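PDB 4F98: DUF2790 domain-containing protein from Pseudomonas aeruginosa, which is of unknown function, is made with a signal peptide and so is probably exported from the cytoplasm, and belongs to the DUF2790 family. Local coordinates for residues A[45-50]-A[55-60]. Sequence-based numbering, arbitrary orientation. Where two conformers were deposited one is given.
Sequences VVYEDH and HKIRFL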
loop_
_atom_site.group_PDB
_atom_site.type_symbol
_atom_site.label_atom_id
_atom_site.label_comp_id
_atom_site.label_asym_id
_atom_site.label_seq_id
_atom_site.Cartn_x
_atom_site.Cartn_y
_atom_site.Cartn_z
ATOM N N VAL A 45 0.068 1.391 10.342
ATOM C CA VAL A 45 1.309 2.139 10.388
ATOM C C VAL A 45 1.377 2.958 11.674
ATOM O O VAL A 45 0.388 3.560 12.074
ATOM C CB VAL A 45 1.469 3.059 9.154
ATOM C CG1 VAL A 45 2.650 4.039 9.329
ATOM C CG2 VAL A 45 1.623 2.218 7.886
ATOM N N VAL A 46 2.535 2.936 12.342
ATOM C CA VAL A 46 2.866 3.926 13.358
ATOM C C VAL A 46 4.014 4.758 12.814
ATOM O O VAL A 46 5.047 4.212 12.433
ATOM C CB VAL A 46 3.211 3.319 14.713
ATOM C CG1 VAL A 46 3.585 4.425 15.742
ATOM C CG2 VAL A 46 2.052 2.430 15.187
ATOM N N TYR A 47 3.828 6.068 12.766
ATOM C CA TYR A 47 4.861 6.990 12.297
ATOM C C TYR A 47 5.084 8.115 13.310
ATOM O O TYR A 47 4.216 8.430 14.118
ATOM C CB TYR A 47 4.549 7.510 10.864
ATOM C CG TYR A 47 3.471 8.543 10.768
ATOM C CD1 TYR A 47 3.764 9.898 10.918
ATOM C CD2 TYR A 47 2.148 8.169 10.548
ATOM C CE1 TYR A 47 2.763 10.854 10.858
ATOM C CE2 TYR A 47 1.130 9.140 10.478
ATOM C CZ TYR A 47 1.442 10.468 10.649
ATOM O OH TYR A 47 0.467 11.426 10.599
ATOM N N GLU A 48 6.258 8.724 13.201
ATOM C CA GLU A 48 6.704 9.854 14.018
ATOM C C GLU A 48 6.717 11.079 13.129
ATOM O O GLU A 48 7.271 11.019 12.019
ATOM C CB GLU A 48 8.114 9.571 14.538
ATOM C CG GLU A 48 8.754 10.691 15.343
ATOM C CD GLU A 48 10.240 10.534 15.528
ATOM O OE1 GLU A 48 10.856 9.637 14.914
ATOM O OE2 GLU A 48 10.804 11.337 16.310
ATOM N N ASP A 49 6.146 12.175 13.615
ATOM C CA ASP A 49 6.184 13.435 12.887
ATOM C C ASP A 49 7.412 14.268 13.278
ATOM O O ASP A 49 8.167 13.888 14.161
ATOM C CB ASP A 49 4.854 14.197 13.009
ATOM C CG ASP A 49 4.553 14.730 14.389
ATOM O OD1 ASP A 49 5.475 15.021 15.180
ATOM O OD2 ASP A 49 3.340 14.920 14.655
ATOM N N HIS A 50 7.617 15.406 12.616
ATOM C CA HIS A 50 8.814 16.221 12.893
ATOM C C HIS A 50 8.792 16.888 14.271
ATOM O O HIS A 50 9.862 17.220 14.792
ATOM C CB HIS A 50 9.127 17.190 11.731
ATOM C CG HIS A 50 9.737 16.501 10.538
ATOM N ND1 HIS A 50 8.995 16.055 9.463
ATOM C CD2 HIS A 50 11.019 16.135 10.281
ATOM C CE1 HIS A 50 9.794 15.476 8.586
ATOM N NE2 HIS A 50 11.027 15.508 9.059
ATOM N N HIS A 55 1.812 8.622 15.713
ATOM C CA HIS A 55 0.488 8.511 15.119
ATOM C C HIS A 55 0.269 7.088 14.629
ATOM O O HIS A 55 1.152 6.546 13.947
ATOM C CB HIS A 55 0.377 9.442 13.908
ATOM C CG HIS A 55 0.683 10.875 14.212
ATOM N ND1 HIS A 55 -0.296 11.784 14.536
ATOM C CD2 HIS A 55 1.850 11.561 14.240
ATOM C CE1 HIS A 55 0.253 12.970 14.755
ATOM N NE2 HIS A 55 1.557 12.857 14.591
ATOM N N LYS A 56 -0.846 6.483 15.016
ATOM C CA LYS A 56 -1.262 5.173 14.529
ATOM C C LYS A 56 -2.416 5.345 13.556
ATOM O O LYS A 56 -3.431 5.967 13.899
ATOM C CB LYS A 56 -1.704 4.286 15.692
ATOM C CG LYS A 56 -2.227 2.883 15.310
ATOM C CD LYS A 56 -2.812 2.124 16.537
ATOM C CE LYS A 56 -1.760 1.577 17.447
ATOM N NZ LYS A 56 -2.304 1.127 18.736
ATOM N N ILE A 57 -2.271 4.764 12.373
ATOM C CA ILE A 57 -3.299 4.800 11.318
ATOM C C ILE A 57 -3.502 3.380 10.795
ATOM O O ILE A 57 -2.570 2.571 10.809
ATOM C CB ILE A 57 -2.945 5.792 10.200
ATOM C CG1 ILE A 57 -1.538 5.534 9.649
ATOM C CG2 ILE A 57 -3.074 7.241 10.722
ATOM C CD1 ILE A 57 -1.195 6.311 8.378
ATOM N N ARG A 58 -4.726 3.061 10.409
ATOM C CA ARG A 58 -5.037 1.760 9.840
ATOM C C ARG A 58 -5.925 1.931 8.621
ATOM O O ARG A 58 -6.868 2.730 8.621
ATOM C CB ARG A 58 -5.640 0.807 10.870
ATOM C CG ARG A 58 -5.788 -0.633 10.372
ATOM C CD ARG A 58 -6.249 -1.616 11.442
ATOM N NE ARG A 58 -7.399 -1.117 12.184
ATOM C CZ ARG A 58 -7.384 -0.803 13.482
ATOM N NH1 ARG A 58 -6.266 -0.928 14.225
ATOM N NH2 ARG A 58 -8.495 -0.345 14.021
ATOM N N PHE A 59 -5.582 1.194 7.567
ATOM C CA PHE A 59 -6.163 1.429 6.250
ATOM C C PHE A 59 -5.943 0.162 5.410
ATOM O O PHE A 59 -5.696 -0.911 5.985
ATOM C CB PHE A 59 -5.581 2.740 5.645
ATOM C CG PHE A 59 -4.072 2.788 5.605
ATOM C CD1 PHE A 59 -3.336 3.124 6.729
ATOM C CD2 PHE A 59 -3.390 2.545 4.429
ATOM C CE1 PHE A 59 -1.950 3.145 6.703
ATOM C CE2 PHE A 59 -2.002 2.584 4.386
ATOM C CZ PHE A 59 -1.278 2.898 5.541
ATOM N N LEU A 60 -6.062 0.271 4.093
ATOM C CA LEU A 60 -5.924 -0.869 3.188
ATOM C C LEU A 60 -4.786 -0.625 2.224
ATOM O O LEU A 60 -4.501 0.518 1.848
ATOM C CB LEU A 60 -7.202 -1.057 2.362
ATOM C CG LEU A 60 -8.471 -1.351 3.152
ATOM C CD1 LEU A 60 -9.678 -1.231 2.209
ATOM C CD2 LEU A 60 -8.389 -2.724 3.844
#
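Tyr47 and His55 face each other as a hydrogen-bonded pair near the turn of the antiparallel hairpin formed by strands 40-48 and 54-62, and their side chains make the tight part of the contact. The phenol ring leans toward strand 54-62 because Tyr47 CG sits between its backbone N and carbonyl carbon (chi1 75°). His55 CB lies over one face of that ring, 3.5 Å from Tyr47 CE2, in a CH-pi contact. The imidazole continues nearly parallel to the phenol but slid aside, so the rings barely overlap and Tyr47 OH comes over the imidazole rim. In the imidazole plane, His55 NE2 gives an almost straight bond (172°) of 2.7 Å to Asp49 OD2, reaching it from above the carboxylate plane. Asp49 OD1 accepts from Glu53 N within the turn, and His55 ND1 is hydrogen-bonded to Glu15 OE2.

Farther along the same face, Val45 CB meets Ile57 CG1 at 3.9 Å, and Val45 CG2 touches the edge of the Phe59 ring; Trp62 of the second subunit packs against this apolar patch. The Val46 and Lys56 face is looser: Val46 CG2 stays 4.2 Å from Lys56 CB, and the lysine chain leads away, its NZ hydrogen-bonding to Leu12 O and Gly9 O. With both imidazole nitrogens directed at carboxylates, His55 would tend to be protonated, tying strand, turn and N-terminal region together by charge.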